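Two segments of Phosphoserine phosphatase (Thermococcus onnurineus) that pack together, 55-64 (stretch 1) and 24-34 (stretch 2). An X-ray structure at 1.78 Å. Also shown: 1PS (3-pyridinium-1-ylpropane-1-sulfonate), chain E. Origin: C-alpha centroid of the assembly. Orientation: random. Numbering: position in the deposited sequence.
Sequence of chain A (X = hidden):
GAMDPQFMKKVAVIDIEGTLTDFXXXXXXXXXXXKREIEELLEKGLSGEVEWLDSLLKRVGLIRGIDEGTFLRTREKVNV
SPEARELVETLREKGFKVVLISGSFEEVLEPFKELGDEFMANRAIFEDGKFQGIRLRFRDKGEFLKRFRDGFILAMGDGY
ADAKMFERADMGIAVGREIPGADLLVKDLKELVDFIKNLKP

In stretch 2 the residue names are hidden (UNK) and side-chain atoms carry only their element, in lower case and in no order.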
# COMPACT_ATOMS: atom_id res chain seq x y z
N SER A 55 6.13 -32.98 1.26
CA SER A 55 5.34 -34.17 1.52
C SER A 55 4.32 -34.46 0.40
O SER A 55 4.15 -35.61 -0.01
CB SER A 55 4.62 -34.05 2.85
OG SER A 55 4.05 -35.29 3.20
N LEU A 56 3.66 -33.41 -0.07
CA LEU A 56 2.66 -33.57 -1.13
C LEU A 56 3.27 -34.14 -2.39
O LEU A 56 2.74 -35.09 -2.98
CB LEU A 56 1.99 -32.22 -1.44
CG LEU A 56 0.95 -32.20 -2.56
CD1 LEU A 56 -0.09 -33.30 -2.31
CD2 LEU A 56 0.29 -30.82 -2.66
N LEU A 57 4.40 -33.58 -2.82
CA LEU A 57 4.98 -34.04 -4.08
C LEU A 57 5.55 -35.45 -3.95
O LEU A 57 5.58 -36.20 -4.93
CB LEU A 57 6.04 -33.07 -4.59
CG LEU A 57 5.49 -31.69 -4.95
CD1 LEU A 57 6.58 -30.86 -5.59
CD2 LEU A 57 4.27 -31.82 -5.88
N LYS A 58 5.98 -35.82 -2.75
CA LYS A 58 6.43 -37.20 -2.52
C LYS A 58 5.26 -38.19 -2.62
O LYS A 58 5.42 -39.30 -3.14
CB LYS A 58 7.14 -37.35 -1.17
CG LYS A 58 8.57 -36.80 -1.13
CD LYS A 58 9.22 -37.08 0.23
CE LYS A 58 10.76 -36.99 0.14
NZ LYS A 58 11.26 -35.74 -0.50
N ARG A 59 4.10 -37.80 -2.11
CA ARG A 59 2.90 -38.61 -2.24
C ARG A 59 2.50 -38.72 -3.72
O ARG A 59 2.18 -39.80 -4.21
CB ARG A 59 1.75 -38.01 -1.42
CG ARG A 59 1.88 -38.31 0.09
CD ARG A 59 0.79 -37.65 0.92
NE ARG A 59 1.07 -36.23 1.15
CZ ARG A 59 0.15 -35.28 1.25
NH1 ARG A 59 -1.14 -35.57 1.13
NH2 ARG A 59 0.52 -34.04 1.45
N VAL A 60 2.56 -37.60 -4.43
CA VAL A 60 2.21 -37.58 -5.84
C VAL A 60 3.09 -38.55 -6.63
O VAL A 60 2.61 -39.29 -7.49
CB VAL A 60 2.33 -36.18 -6.42
CG1 VAL A 60 2.40 -36.22 -7.95
CG2 VAL A 60 1.17 -35.35 -5.93
N GLY A 61 4.38 -38.54 -6.29
CA GLY A 61 5.35 -39.41 -6.91
C GLY A 61 5.03 -40.88 -6.71
O GLY A 61 5.23 -41.69 -7.62
N LEU A 62 4.54 -41.21 -5.52
CA LEU A 62 4.24 -42.60 -5.19
C LEU A 62 3.00 -43.16 -5.89
O LEU A 62 2.77 -44.37 -5.85
CB LEU A 62 4.12 -42.78 -3.67
CG LEU A 62 5.42 -42.66 -2.87
CD1 LEU A 62 5.17 -42.36 -1.41
CD2 LEU A 62 6.24 -43.92 -3.02
N ILE A 63 2.19 -42.31 -6.51
CA ILE A 63 1.08 -42.83 -7.30
C ILE A 63 1.24 -42.60 -8.80
O ILE A 63 0.30 -42.79 -9.58
CB ILE A 63 -0.32 -42.36 -6.81
CG1 ILE A 63 -0.47 -40.84 -6.90
CG2 ILE A 63 -0.61 -42.88 -5.40
CD1 ILE A 63 -1.93 -40.36 -6.86
N ARG A 64 2.44 -42.19 -9.21
CA ARG A 64 2.71 -42.05 -10.64
C ARG A 64 2.34 -43.36 -11.33
O ARG A 64 2.66 -44.44 -10.82
CB ARG A 64 4.19 -41.73 -10.88
CG ARG A 64 4.48 -41.18 -12.26
CD ARG A 64 5.97 -41.08 -12.49
NE ARG A 64 6.59 -42.40 -12.39
CZ ARG A 64 7.86 -42.60 -12.03
NH1 ARG A 64 8.64 -41.57 -11.72
NH2 ARG A 64 8.33 -43.84 -11.96
N UNK A 24 -10.70 -39.04 2.57
CA UNK A 24 -9.33 -38.57 2.53
C UNK A 24 -8.57 -39.29 1.42
O UNK A 24 -8.10 -40.41 1.61
c UNK A 24 -8.66 -38.81 3.87
c UNK A 24 -9.25 -37.94 4.96
o UNK A 24 -9.08 -38.85 7.13
o UNK A 24 -7.46 -37.52 6.45
c UNK A 24 -8.54 -38.11 6.28
N UNK A 25 -8.46 -38.63 0.26
CA UNK A 25 -7.85 -39.24 -0.92
C UNK A 25 -6.52 -39.97 -0.68
O UNK A 25 -6.30 -41.06 -1.20
c UNK A 25 -7.61 -39.35 -4.22
c UNK A 25 -7.64 -38.18 -2.01
c UNK A 25 -6.96 -39.83 -5.35
c UNK A 25 -4.89 -38.96 -4.52
c UNK A 25 -6.92 -38.69 -3.23
c UNK A 25 -5.55 -38.48 -3.38
c UNK A 25 -5.60 -39.63 -5.50
N UNK A 26 -5.61 -39.36 0.08
CA UNK A 26 -4.31 -40.00 0.27
C UNK A 26 -4.36 -41.27 1.15
O UNK A 26 -3.61 -42.23 0.92
n UNK A 26 -2.69 -36.06 -1.51
c UNK A 26 -1.78 -39.43 -2.23
c UNK A 26 -1.59 -36.94 -3.59
c UNK A 26 -2.89 -37.99 -0.36
c UNK A 26 -1.13 -38.09 -4.17
c UNK A 26 -3.23 -38.99 0.73
c UNK A 26 -1.22 -39.33 -3.50
c UNK A 26 -2.16 -37.04 -2.32
c UNK A 26 -3.14 -36.64 -0.35
c UNK A 26 -2.27 -38.27 -1.63
N UNK A 27 -5.25 -41.27 2.15
CA UNK A 27 -5.46 -42.47 2.97
C UNK A 27 -6.08 -43.56 2.11
O UNK A 27 -5.75 -44.74 2.24
n UNK A 27 -5.96 -39.80 7.15
c UNK A 27 -6.34 -42.16 4.17
n UNK A 27 -4.18 -40.96 8.08
c UNK A 27 -6.48 -40.95 6.40
n UNK A 27 -4.49 -38.74 8.57
c UNK A 27 -5.72 -41.12 5.09
c UNK A 27 -4.88 -39.84 7.93
N UNK A 28 -6.97 -43.18 1.20
CA UNK A 28 -7.53 -44.14 0.26
C UNK A 28 -6.47 -44.68 -0.71
O UNK A 28 -6.44 -45.88 -1.02
c UNK A 28 -9.38 -44.46 -1.50
c UNK A 28 -8.71 -43.53 -0.49
c UNK A 28 -10.16 -45.60 -0.86
o UNK A 28 -10.19 -45.70 0.39
o UNK A 28 -10.75 -46.40 -1.62
N UNK A 29 -5.60 -43.80 -1.20
CA UNK A 29 -4.52 -44.25 -2.07
C UNK A 29 -3.60 -45.22 -1.34
O UNK A 29 -3.10 -46.18 -1.93
se UNK A 29 -4.84 -43.39 -5.25
c UNK A 29 -3.72 -43.08 -2.64
c UNK A 29 -6.68 -43.67 -4.93
c UNK A 29 -4.47 -42.29 -3.68
N UNK A 30 -3.36 -44.98 -0.05
CA UNK A 30 -2.49 -45.86 0.71
C UNK A 30 -3.15 -47.23 0.83
O UNK A 30 -2.46 -48.25 0.78
c UNK A 30 -2.18 -45.29 2.08
N UNK A 31 -4.47 -47.24 0.99
CA UNK A 31 -5.22 -48.49 1.16
C UNK A 31 -5.22 -49.30 -0.14
O UNK A 31 -4.96 -50.50 -0.14
c UNK A 31 -7.51 -49.45 1.89
c UNK A 31 -6.66 -48.20 1.62
c UNK A 31 -8.97 -49.10 2.15
n UNK A 31 -9.68 -48.68 0.95
n UNK A 31 -10.91 -49.09 -0.97
c UNK A 31 -10.27 -49.53 0.12
n UNK A 31 -10.20 -50.83 0.36
N UNK A 32 -5.50 -48.61 -1.24
CA UNK A 32 -5.59 -49.25 -2.55
C UNK A 32 -4.24 -49.78 -3.03
O UNK A 32 -4.15 -50.90 -3.52
c UNK A 32 -5.97 -48.82 -5.03
c UNK A 32 -7.64 -48.00 -3.33
c UNK A 32 -8.51 -49.23 -3.36
c UNK A 32 -6.16 -48.27 -3.60
N UNK A 33 -3.19 -48.97 -2.89
CA UNK A 33 -1.86 -49.36 -3.37
C UNK A 33 -1.13 -50.25 -2.36
O UNK A 33 -0.19 -50.97 -2.73
o UNK A 33 -0.73 -47.49 -2.35
c UNK A 33 -1.59 -47.17 -4.60
c UNK A 33 -0.96 -48.14 -3.60
N UNK A 34 -1.54 -50.18 -1.11
CA UNK A 34 -0.84 -50.88 -0.04
C UNK A 34 0.47 -50.20 0.34
O UNK A 34 1.23 -50.72 1.17
N1 1PS E . -5.65 -53.62 -1.98
C1 1PS E . -5.67 -53.96 -0.68
C2 1PS E . -6.77 -53.68 0.10
C3 1PS E . -6.68 -52.99 -2.56
C4 1PS E . -7.82 -52.67 -1.83
C5 1PS E . -7.88 -53.02 -0.47
C6 1PS E . -4.48 -53.93 -2.74
C7 1PS E . -3.26 -53.64 -1.91
C8 1PS E . -2.03 -54.01 -2.69
S1 1PS E . -1.01 -55.10 -1.75
O1 1PS E . 0.24 -55.25 -2.52
O2 1PS E . -1.66 -56.40 -1.62
O3 1PS E . -0.72 -54.56 -0.44

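Position 24 carries three carbons, the third bearing two oxygens, and reaches nothing on stretch 1. This is Glu 24, at the N-cap position, its carboxylate free to pair with a base within its own stretch.

Position 25 has one carbon and then a ring of six carbons; a ring carbon lies 4.0 Å from Ile 63 CD1, which sits at the ring edge. This is Phe 25, and the atom is CZ. Its CA-to-CB bond points sideways, but the ring end comes nearer, an apolar contact suited to a buried site.

Position 26 has one carbon followed by fused five- and six-membered rings holding eight carbons and one nitrogen. Arg 59 lies over one face of this ring system, and Leu 56, Val 60 and Ile 63 approach obliquely. It can only be Trp 26. Arg 59 CB sits 3.8 Å from the centroid of the six-membered ring, almost on its normal, while Arg 59 CZ lies 4.2 Å from the centroid of the five-membered ring, a cation-pi contact. Trp 26 NE1 and Arg 59 NH1 are 3.1 Å apart; both are donors, so no hydrogen bond forms. Ile 63 CD1 approaches Trp 26 CZ3 at 3.6 Å; Trp 26 CZ2 lies 4.0 Å from Val 60 CG2 and 4.1 Å from Leu 56 CD1.

Position 27 shows three carbons, a nitrogen, and a carbon with two more nitrogens, out of reach of stretch 1: Arg 27. Its NE forms a salt bridge with Glu 24 OE1 at 2.8 Å.

Position 28 again has three carbons ending in two oxygens, without contact to stretch 1: Glu 28, an acid that can pair with a base one turn on.

Position 29 is an unbranched chain of two carbons, selenium and carbon; its CB lies 4.2 Å from Ile 63 CG2. This is Met 29, present as selenomethionine, flexible and apolar in a buried site.

Position 30 has one carbon and touches nothing on stretch 1: Ala 30, small and buried.

Position 31 has three carbons, a nitrogen, then a carbon carrying two more nitrogens, out of reach of stretch 1: Arg 31. Its NH2 forms a salt bridge with Glu 28 OE2 at 2.8 Å.

Position 32 has four carbons, forked at the first, one arm two carbons long, beyond stretch 1: Ile 32, whose branched chain is compatible with a helix.

Position 33 has one carbon carrying an oxygen and a carbon, the latter 4.5 Å from Ile 63 CG2: Thr 33. Its methyl packs while OG1 donates to Met 29 O at 2.7 Å.

Position 34 has no side chain and no contact: Gly 34, whose positive phi favours glycine as the helix ends.

The two helices run 34° apart, their axes 11.4 Å at closest approach. Without hydrogen bonds between the stretches, the contact rests on Trp 26 against Arg 59 and on apolar packing around Ile 63.

Stretch 2, residues 24-34: EFWREMARITG
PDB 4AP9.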